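Local coordinates for protein SVS_variant_AS1 (Streptomyces sp. CWA1, PDB 6TJA) that probably cyclises geranylgeranyl diphosphate to the polycyclic diterpene spiroviolene, as an engineered ancestral form of a bacterial class I terpene cyclase, at residues A[39-44]-A[124-129]; A[57-62]-A[306-311]; A[112-117]-A[148-153]. One frame throughout, in Å; residues are numbered along the deposited sequence.

How the contacts relate
All three contacts tie together parts of one all-helical class I terpene cyclase fold. Contacts 1 and 3 are direct neighbours: their centres lie 18 Å apart, and Val127 CG1 at the start of helix 126-140 packs on Ala113 CB of helix 100-115 at 3.8 Å. Contact 2 stands apart, its centre 24 Å from that of contact 1 and 25 Å from that of contact 3, with nearest atoms about 11 Å and 8 Å away. Helix 70-91 touches all three contacts and runs into the sequence DDHRCD, consistent with the aspartate-rich motif that binds magnesium in class I terpene cyclases. Contact 3 lies beside the second subunit.

Contact 1 (A[39-44]-A[124-129]); sequences SGMCAS and DRFVPA
The loop 39-44 runs past the start of helix 126-140 in the opposite chain direction, with Ser39 CA 5.6 Å from Ala129 CA and Met41 CA 5.3 Å from Arg125 CA. It links helices 25-38 and 45-52, and Gly40, with a phi of 79°, turns the chain out of the first of them. An ST turn spans Gly40, Ser39 OG accepting from Met41 N, though the position of OG is less certain. On the other segment Asp124 makes a capping bond: its OD1 takes Phe126 N on the anti lone pair and also bridges to Arg90. Arg125 leans across the loop. Its CB rests 3.3 Å from Gly40 O, its chain then extends from CG to NE, and NE donates to Met41 O at 3.0 Å. That bond is bent (137°), and NE stands above the carbonyl plane rather than on a lone pair. Ala43 CB and Phe126 CE2 lie over opposite faces of the guanidinium, each offset toward its rim, and probably limit its rotation; a long, weak ion pair joins NH2 to Glu47. The Met41 side chain, CG anti to the backbone N, rests CB on Ala129 CB and crosses Phe126 obliquely. Trp82 of helix 70-91 and Val51 of helix 45-52 also touch it. Met41 SD, 5.4 Å from the centroid of the Phe126 ring, makes an oblique Met-aromatic contact. The closer touch is one bond nearer the backbone, where Met41 CG meets Phe126 CE1 at 3.6 Å.

Contact 2 (A[57-62]-A[306-311]); sequences ADFFAR and AEWGLR
An edge-to-face aromatic pair and a salt-bridge network divide this junction between the last turns of helices 56-61 and 289-309. The tight half is Phe59 against Trp308, whose CA atoms are 5.9 Å apart. Both side chains put CG anti to the backbone N, and Phe59 turns its CD1 edge onto one face of the indole, CD1 lying 3.6 Å from Trp308 CD2 with the planes at 80°. Phe59 CB sits over the same five-membered ring, 3.9 Å from its centroid and 20° off the normal, a CH-pi contact. The indole is held in its rotation by Trp308 NE1, which donates to Thr54 O just before helix 56-61.

The polar half loosens outward, from a firm grip on Asp58 to a weak bond and a disordered end. Arg62 reaches back to Asp58, four residues earlier, and holds it side-on, NE (3.0 Å) and NH2 both donating to OD2; the oxygen lies in the guanidinium plane. The remaining nitrogen, Arg62 NH1, makes only a weak bond of 3.3 Å to Glu307 OE2, within a salt bridge. Glu307 OE1 is taken by Arg303 and Ser19. Outermost is Arg311, exposed and poorly ordered, its guanidinium nearly parallel to that of Arg62; a long salt bridge joins Arg311 NH2 to Glu307 OE2, so this carboxylate probably eases the closeness of the two groups. A leucine at Arg62 would remove the grip on Asp58 and the bridge to Glu307, and would probably leave the Asp58 carboxylate poorly compensated and the two segments less firmly joined. Helix 70-91 backs Phe59 through Val80, while helix 211-231 packs on Ala306 and Leu310.

Contact 3 (A[112-117]-A[148-153]); sequences RALEAP and RFVHAH
Two helices of the alpha-helical terpene cyclase bundle meet here, the C-terminal turn of helix 100-115 against the first half of helix 143-169, and no hydrogen bond joins the two segments directly. Leu114 carries most of the apolar contact. With CG anti to the backbone N (chi1 177°) it points at the other helix and sets CD2 over one face of the His153 imidazole, 3.5 Å from the ring centroid and 18° off the normal. This CH-pi contact is close, Leu114 CD2 to His153 CG being 3.3 Å. The same methyl touches Phe149 CE2 at 4.1 Å, and the Leu114 and Val150 side chains pass in opposite directions, CG to CG2 4.1 Å. Leu130 and Ala134 of helix 126-140 touch Leu114 as well, so that three consecutive helices of the family's C-terminal metal-binding region share this apolar seam.

Glu115 flanks it, its extended chain crossing Val150 obliquely so that Val150 CG1 lies 3.3 Å from Glu115 CD. The carboxylate is satisfied nearby: OE1 forms a salt bridge with Arg147, and OE2 accepts from Gln111 NE2. Gln111 also fixes the imidazole, its OE1 bonded to His153 ND1, while its NE2 donates to Val150 O and so spans both helices. The second subunit approaches this region too: its Glu218 pairs with Arg112, and its His151 ring stacks on the His151 of this chain.

Contact 1 (A[39-44]-A[124-129])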
loop_
_atom_site.group_PDB
_atom_site.type_symbol
_atom_site.label_atom_id
_atom_site.label_comp_id
_atom_site.label_asym_id
_atom_site.label_seq_id
_atom_site.Cartn_x
_atom_site.Cartn_y
_atom_site.Cartn_z
ATOM N N SER A 39 12.986 -24.223 0.374
ATOM C CA SER A 39 12.092 -23.110 -0.061
ATOM C C SER A 39 12.135 -22.941 -1.584
ATOM O O SER A 39 11.102 -22.469 -2.149
ATOM C CB SER A 39 12.440 -21.810 0.602
ATOM O OG SER A 39 13.680 -21.310 0.125
ATOM N N GLY A 40 13.287 -23.258 -2.197
ATOM C CA GLY A 40 13.587 -22.936 -3.605
ATOM C C GLY A 40 14.003 -21.486 -3.737
ATOM O O GLY A 40 14.263 -21.037 -4.843
ATOM N N MET A 41 14.058 -20.759 -2.624
ATOM C CA MET A 41 14.376 -19.311 -2.588
ATOM C C MET A 41 15.845 -19.100 -2.973
ATOM O O MET A 41 16.193 -18.022 -3.481
ATOM C CB MET A 41 14.112 -18.800 -1.171
ATOM C CG MET A 41 14.293 -17.318 -0.984
ATOM S SD MET A 41 13.711 -16.877 0.662
ATOM C CE MET A 41 15.025 -17.509 1.703
ATOM N N CYS A 42 16.687 -20.100 -2.728
ATOM C CA CYS A 42 18.157 -20.018 -2.913
ATOM C C CYS A 42 18.590 -20.865 -4.124
ATOM O O CYS A 42 18.231 -22.081 -4.182
ATOM C CB CYS A 42 18.847 -20.439 -1.622
ATOM S SG CYS A 42 18.452 -19.340 -0.233
ATOM N N ALA A 43 19.327 -20.231 -5.050
ATOM C CA ALA A 43 19.874 -20.813 -6.300
ATOM C C ALA A 43 21.077 -21.731 -6.009
ATOM O O ALA A 43 21.153 -22.805 -6.648
ATOM C CB ALA A 43 20.249 -19.701 -7.250
ATOM N N SER A 44 21.973 -21.332 -5.090
ATOM C CA SER A 44 23.252 -22.028 -4.764
ATOM C C SER A 44 23.425 -22.219 -3.243
ATOM O O SER A 44 22.706 -21.567 -2.469
ATOM C CB SER A 44 24.419 -21.279 -5.365
ATOM O OG SER A 44 24.934 -20.304 -4.467
ATOM N N ASP A 124 10.000 -16.845 -11.114
ATOM C CA ASP A 124 10.542 -16.164 -9.973
ATOM C C ASP A 124 10.651 -17.042 -8.754
ATOM O O ASP A 124 9.665 -17.458 -8.223
ATOM C CB ASP A 124 9.587 -15.091 -9.700
ATOM C CG ASP A 124 10.189 -14.030 -9.047
ATOM O OD1 ASP A 124 11.056 -14.277 -8.207
ATOM O OD2 ASP A 124 9.974 -12.887 -9.404
ATOM N N ARG A 125 11.852 -17.255 -8.256
ATOM C CA ARG A 125 12.013 -18.237 -7.152
ATOM C C ARG A 125 11.627 -17.595 -5.805
ATOM O O ARG A 125 11.373 -18.352 -4.833
ATOM C CB ARG A 125 13.444 -18.775 -7.157
ATOM C CG ARG A 125 14.518 -17.719 -6.931
ATOM C CD ARG A 125 15.885 -18.369 -6.844
ATOM N NE ARG A 125 16.911 -17.482 -6.304
ATOM C CZ ARG A 125 17.521 -16.516 -6.987
ATOM N NH1 ARG A 125 17.200 -16.271 -8.249
ATOM N NH2 ARG A 125 18.442 -15.784 -6.387
ATOM N N PHE A 126 11.568 -16.257 -5.726
ATOM C CA PHE A 126 11.141 -15.554 -4.493
ATOM C C PHE A 126 9.634 -15.740 -4.290
ATOM O O PHE A 126 9.209 -15.704 -3.136
ATOM C CB PHE A 126 11.595 -14.097 -4.507
ATOM C CG PHE A 126 13.051 -13.989 -4.162
ATOM C CD1 PHE A 126 13.480 -14.157 -2.851
ATOM C CD2 PHE A 126 14.003 -13.766 -5.150
ATOM C CE1 PHE A 126 14.838 -14.132 -2.537
ATOM C CE2 PHE A 126 15.359 -13.727 -4.835
ATOM C CZ PHE A 126 15.776 -13.922 -3.532
ATOM N N VAL A 127 8.858 -15.961 -5.360
ATOM C CA VAL A 127 7.372 -15.855 -5.278
ATOM C C VAL A 127 6.797 -17.058 -4.528
ATOM O O VAL A 127 6.047 -16.837 -3.582
ATOM C CB VAL A 127 6.708 -15.588 -6.640
ATOM C CG1 VAL A 127 5.258 -16.050 -6.692
ATOM C CG2 VAL A 127 6.828 -14.118 -6.995
ATOM N N PRO A 128 7.093 -18.332 -4.878
ATOM C CA PRO A 128 6.509 -19.471 -4.164
ATOM C C PRO A 128 6.830 -19.443 -2.657
ATOM O O PRO A 128 5.935 -19.671 -1.868
ATOM C CB PRO A 128 7.116 -20.726 -4.841
ATOM C CG PRO A 128 7.553 -20.210 -6.216
ATOM C CD PRO A 128 7.960 -18.766 -5.989
ATOM N N ALA A 129 8.060 -19.091 -2.292
ATOM C CA ALA A 129 8.486 -18.881 -0.887
ATOM C C ALA A 129 7.561 -17.870 -0.170
ATOM O O ALA A 129 7.077 -18.194 0.955
ATOM C CB ALA A 129 9.931 -18.445 -0.871
#

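Contact 2 (A[57-62]-A[306-311])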
loop_
_atom_site.group_PDB
_atom_site.type_symbol
_atom_site.label_atom_id
_atom_site.label_comp_id
_atom_site.label_asym_id
_atom_site.label_seq_id
_atom_site.Cartn_x
_atom_site.Cartn_y
_atom_site.Cartn_z
ATOM N N ALA A 57 15.890 -15.577 12.685
ATOM C CA ALA A 57 15.066 -16.153 13.778
ATOM C C ALA A 57 15.498 -15.514 15.099
ATOM O O ALA A 57 14.642 -15.100 15.860
ATOM C CB ALA A 57 15.178 -17.652 13.800
ATOM N N ASP A 58 16.789 -15.293 15.279
ATOM C CA ASP A 58 17.332 -14.534 16.434
ATOM C C ASP A 58 16.723 -13.124 16.403
ATOM O O ASP A 58 16.268 -12.622 17.447
ATOM C CB ASP A 58 18.869 -14.499 16.400
ATOM C CG ASP A 58 19.517 -14.011 17.689
ATOM O OD1 ASP A 58 19.711 -14.867 18.604
ATOM O OD2 ASP A 58 19.814 -12.788 17.782
ATOM N N PHE A 59 16.750 -12.496 15.228
ATOM C CA PHE A 59 16.229 -11.127 15.005
ATOM C C PHE A 59 14.775 -11.070 15.489
ATOM O O PHE A 59 14.511 -10.280 16.380
ATOM C CB PHE A 59 16.411 -10.727 13.543
ATOM C CG PHE A 59 15.850 -9.384 13.185
ATOM C CD1 PHE A 59 16.620 -8.252 13.319
ATOM C CD2 PHE A 59 14.559 -9.267 12.702
ATOM C CE1 PHE A 59 16.104 -7.011 12.976
ATOM C CE2 PHE A 59 14.055 -8.030 12.336
ATOM C CZ PHE A 59 14.821 -6.900 12.495
ATOM N N PHE A 60 13.852 -11.853 14.933
ATOM C CA PHE A 60 12.416 -11.621 15.193
ATOM C C PHE A 60 11.988 -12.238 16.532
ATOM O O PHE A 60 10.978 -11.765 17.065
ATOM C CB PHE A 60 11.521 -12.078 14.048
ATOM C CG PHE A 60 10.200 -11.339 14.070
ATOM C CD1 PHE A 60 10.156 -9.982 13.795
ATOM C CD2 PHE A 60 9.029 -11.976 14.429
ATOM C CE1 PHE A 60 8.963 -9.279 13.867
ATOM C CE2 PHE A 60 7.831 -11.285 14.444
ATOM C CZ PHE A 60 7.799 -9.943 14.156
ATOM N N ALA A 61 12.755 -13.191 17.078
ATOM C CA ALA A 61 12.565 -13.749 18.434
ATOM C C ALA A 61 12.744 -12.647 19.489
ATOM O O ALA A 61 12.258 -12.800 20.636
ATOM C CB ALA A 61 13.529 -14.907 18.636
ATOM N N ARG A 62 13.460 -11.585 19.131
ATOM C CA ARG A 62 13.620 -10.357 19.947
ATOM C C ARG A 62 12.430 -9.396 19.797
ATOM O O ARG A 62 12.227 -8.571 20.712
ATOM C CB ARG A 62 14.923 -9.663 19.577
ATOM C CG ARG A 62 16.149 -10.524 19.848
ATOM C CD ARG A 62 17.342 -9.813 19.227
ATOM N NE ARG A 62 18.571 -10.560 19.377
ATOM C CZ ARG A 62 19.308 -10.571 20.473
ATOM N NH1 ARG A 62 18.960 -9.837 21.517
ATOM N NH2 ARG A 62 20.401 -11.304 20.522
ATOM N N ALA A 306 18.545 -2.952 17.095
ATOM C CA ALA A 306 19.866 -2.358 17.433
ATOM C C ALA A 306 20.830 -3.454 17.912
ATOM O O ALA A 306 21.993 -3.495 17.458
ATOM C CB ALA A 306 19.700 -1.270 18.456
ATOM N N GLU A 307 20.348 -4.349 18.768
ATOM C CA GLU A 307 21.187 -5.349 19.484
ATOM C C GLU A 307 21.605 -6.419 18.474
ATOM O O GLU A 307 22.799 -6.713 18.387
ATOM C CB GLU A 307 20.438 -5.941 20.696
ATOM C CG GLU A 307 21.354 -6.616 21.687
ATOM C CD GLU A 307 20.789 -6.907 23.068
ATOM O OE1 GLU A 307 20.274 -5.963 23.720
ATOM O OE2 GLU A 307 20.896 -8.074 23.508
ATOM N N TRP A 308 20.659 -6.976 17.723
ATOM C CA TRP A 308 20.961 -7.971 16.654
ATOM C C TRP A 308 22.029 -7.389 15.713
ATOM O O TRP A 308 22.961 -8.129 15.374
ATOM C CB TRP A 308 19.689 -8.402 15.909
ATOM C CG TRP A 308 19.933 -9.116 14.618
ATOM C CD1 TRP A 308 19.952 -10.460 14.401
ATOM C CD2 TRP A 308 20.195 -8.497 13.351
ATOM N NE1 TRP A 308 20.203 -10.717 13.084
ATOM C CE2 TRP A 308 20.342 -9.534 12.411
ATOM C CE3 TRP A 308 20.296 -7.171 12.919
ATOM C CZ2 TRP A 308 20.612 -9.280 11.060
ATOM C CZ3 TRP A 308 20.549 -6.921 11.583
ATOM C CH2 TRP A 308 20.724 -7.965 10.669
ATOM N N GLY A 309 21.911 -6.107 15.351
ATOM C CA GLY A 309 22.922 -5.338 14.596
ATOM C C GLY A 309 24.336 -5.466 15.160
ATOM O O GLY A 309 25.252 -5.740 14.372
ATOM N N LEU A 310 24.527 -5.299 16.472
ATOM C CA LEU A 310 25.876 -5.338 17.107
ATOM C C LEU A 310 26.401 -6.778 17.329
ATOM O O LEU A 310 27.529 -6.882 17.837
ATOM C CB LEU A 310 25.804 -4.586 18.434
ATOM C CG LEU A 310 25.390 -3.117 18.374
ATOM C CD1 LEU A 310 25.024 -2.634 19.764
ATOM C CD2 LEU A 310 26.485 -2.247 17.773
ATOM N N ARG A 311 25.660 -7.836 16.953
ATOM C CA ARG A 311 26.064 -9.275 17.063
ATOM C C ARG A 311 25.863 -10.022 15.727
ATOM O O ARG A 311 26.653 -9.803 14.770
ATOM C CB ARG A 311 25.219 -9.990 18.131
ATOM C CG ARG A 311 24.964 -9.206 19.414
ATOM C CD ARG A 311 24.014 -9.936 20.356
ATOM N NE ARG A 311 23.852 -9.311 21.673
ATOM C CZ ARG A 311 24.713 -9.403 22.699
ATOM N NH1 ARG A 311 25.838 -10.093 22.589
ATOM N NH2 ARG A 311 24.452 -8.785 23.840
#

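Contact 3 (A[112-117]-A[148-153])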
loop_
_atom_site.group_PDB
_atom_site.type_symbol
_atom_site.label_atom_id
_atom_site.label_comp_id
_atom_site.label_asym_id
_atom_site.label_seq_id
_atom_site.Cartn_x
_atom_site.Cartn_y
_atom_site.Cartn_z
ATOM N N ARG A 112 1.080 -8.841 -5.931
ATOM C CA ARG A 112 -0.130 -9.582 -6.362
ATOM C C ARG A 112 -0.089 -11.024 -5.834
ATOM O O ARG A 112 -1.110 -11.473 -5.296
ATOM C CB ARG A 112 -0.311 -9.529 -7.878
ATOM C CG ARG A 112 -1.609 -10.176 -8.352
ATOM C CD ARG A 112 -2.821 -9.410 -7.857
ATOM N NE ARG A 112 -4.085 -10.095 -8.035
ATOM C CZ ARG A 112 -5.212 -9.785 -7.398
ATOM N NH1 ARG A 112 -5.237 -8.781 -6.534
ATOM N NH2 ARG A 112 -6.327 -10.454 -7.664
ATOM N N ALA A 113 1.054 -11.693 -5.916
ATOM C CA ALA A 113 1.280 -13.066 -5.395
ATOM C C ALA A 113 0.956 -13.150 -3.902
ATOM O O ALA A 113 0.422 -14.204 -3.458
ATOM C CB ALA A 113 2.707 -13.475 -5.656
ATOM N N LEU A 114 1.290 -12.097 -3.146
ATOM C CA LEU A 114 1.041 -12.019 -1.680
ATOM C C LEU A 114 -0.472 -11.967 -1.418
ATOM O O LEU A 114 -0.891 -12.541 -0.420
ATOM C CB LEU A 114 1.747 -10.787 -1.106
ATOM C CG LEU A 114 1.524 -10.530 0.380
ATOM C CD1 LEU A 114 1.951 -11.735 1.232
ATOM C CD2 LEU A 114 2.269 -9.271 0.825
ATOM N N GLU A 115 -1.234 -11.304 -2.294
ATOM C CA GLU A 115 -2.680 -11.029 -2.119
ATOM C C GLU A 115 -3.545 -12.104 -2.792
ATOM O O GLU A 115 -4.694 -12.232 -2.391
ATOM C CB GLU A 115 -3.035 -9.667 -2.721
ATOM C CG GLU A 115 -2.328 -8.539 -2.004
ATOM C CD GLU A 115 -2.813 -7.126 -2.255
ATOM O OE1 GLU A 115 -4.044 -6.907 -2.247
ATOM O OE2 GLU A 115 -1.936 -6.234 -2.381
ATOM N N ALA A 116 -3.001 -12.819 -3.746
ATOM C CA ALA A 116 -3.720 -13.819 -4.489
ATOM C C ALA A 116 -2.989 -15.133 -4.531
ATOM O O ALA A 116 -2.018 -15.255 -5.186
ATOM C CB ALA A 116 -3.946 -13.318 -5.885
ATOM N N PRO A 117 -3.490 -16.123 -3.829
ATOM C CA PRO A 117 -2.923 -17.464 -3.744
ATOM C C PRO A 117 -2.930 -18.205 -5.061
ATOM O O PRO A 117 -2.117 -19.055 -5.234
ATOM C CB PRO A 117 -3.811 -18.165 -2.727
ATOM C CG PRO A 117 -4.506 -17.110 -2.024
ATOM C CD PRO A 117 -4.645 -15.963 -2.955
ATOM N N ARG A 148 -3.416 -5.888 7.097
ATOM C CA ARG A 148 -2.453 -4.955 7.718
ATOM C C ARG A 148 -1.060 -5.316 7.192
ATOM O O ARG A 148 -0.335 -4.374 6.826
ATOM C CB ARG A 148 -2.561 -4.980 9.245
ATOM C CG ARG A 148 -3.873 -4.416 9.779
ATOM C CD ARG A 148 -4.007 -4.567 11.286
ATOM N NE ARG A 148 -5.274 -4.061 11.788
ATOM C CZ ARG A 148 -5.655 -4.043 13.073
ATOM N NH1 ARG A 148 -4.854 -4.472 14.035
ATOM N NH2 ARG A 148 -6.833 -3.549 13.398
ATOM N N PHE A 149 -0.741 -6.613 7.071
ATOM C CA PHE A 149 0.601 -7.070 6.612
ATOM C C PHE A 149 0.779 -6.755 5.112
ATOM O O PHE A 149 1.835 -6.181 4.708
ATOM C CB PHE A 149 0.864 -8.547 6.908
ATOM C CG PHE A 149 2.211 -8.979 6.388
ATOM C CD1 PHE A 149 3.369 -8.644 7.070
ATOM C CD2 PHE A 149 2.332 -9.620 5.159
ATOM C CE1 PHE A 149 4.621 -8.957 6.550
ATOM C CE2 PHE A 149 3.583 -9.940 4.646
ATOM C CZ PHE A 149 4.718 -9.612 5.341
ATOM N N VAL A 150 -0.246 -7.092 4.323
ATOM C CA VAL A 150 -0.263 -6.898 2.853
ATOM C C VAL A 150 0.020 -5.419 2.571
ATOM O O VAL A 150 0.816 -5.121 1.664
ATOM C CB VAL A 150 -1.608 -7.353 2.252
ATOM C CG1 VAL A 150 -1.818 -6.801 0.860
ATOM C CG2 VAL A 150 -1.758 -8.865 2.263
ATOM N N HIS A 151 -0.643 -4.522 3.287
ATOM C CA HIS A 151 -0.563 -3.058 3.041
ATOM C C HIS A 151 0.822 -2.536 3.464
ATOM O O HIS A 151 1.342 -1.626 2.813
ATOM C CB HIS A 151 -1.714 -2.347 3.769
ATOM C CG HIS A 151 -3.037 -2.503 3.118
ATOM N ND1 HIS A 151 -3.189 -2.456 1.740
ATOM C CD2 HIS A 151 -4.273 -2.651 3.626
ATOM C CE1 HIS A 151 -4.468 -2.625 1.443
ATOM N NE2 HIS A 151 -5.153 -2.730 2.580
ATOM N N ALA A 152 1.377 -3.059 4.546
ATOM C CA ALA A 152 2.725 -2.698 5.040
ATOM C C ALA A 152 3.756 -3.105 3.978
ATOM O O ALA A 152 4.703 -2.305 3.711
ATOM C CB ALA A 152 3.016 -3.359 6.376
ATOM N N HIS A 153 3.526 -4.263 3.378
ATOM C CA HIS A 153 4.329 -4.839 2.341
ATOM C C HIS A 153 4.385 -3.991 1.078
ATOM O O HIS A 153 5.420 -3.786 0.545
ATOM C CB HIS A 153 3.815 -6.224 2.040
ATOM C CG HIS A 153 4.735 -7.077 1.243
ATOM N ND1 HIS A 153 4.742 -7.081 -0.126
ATOM C CD2 HIS A 153 5.612 -8.026 1.621
ATOM C CE1 HIS A 153 5.598 -7.978 -0.554
ATOM N NE2 HIS A 153 6.135 -8.566 0.485
#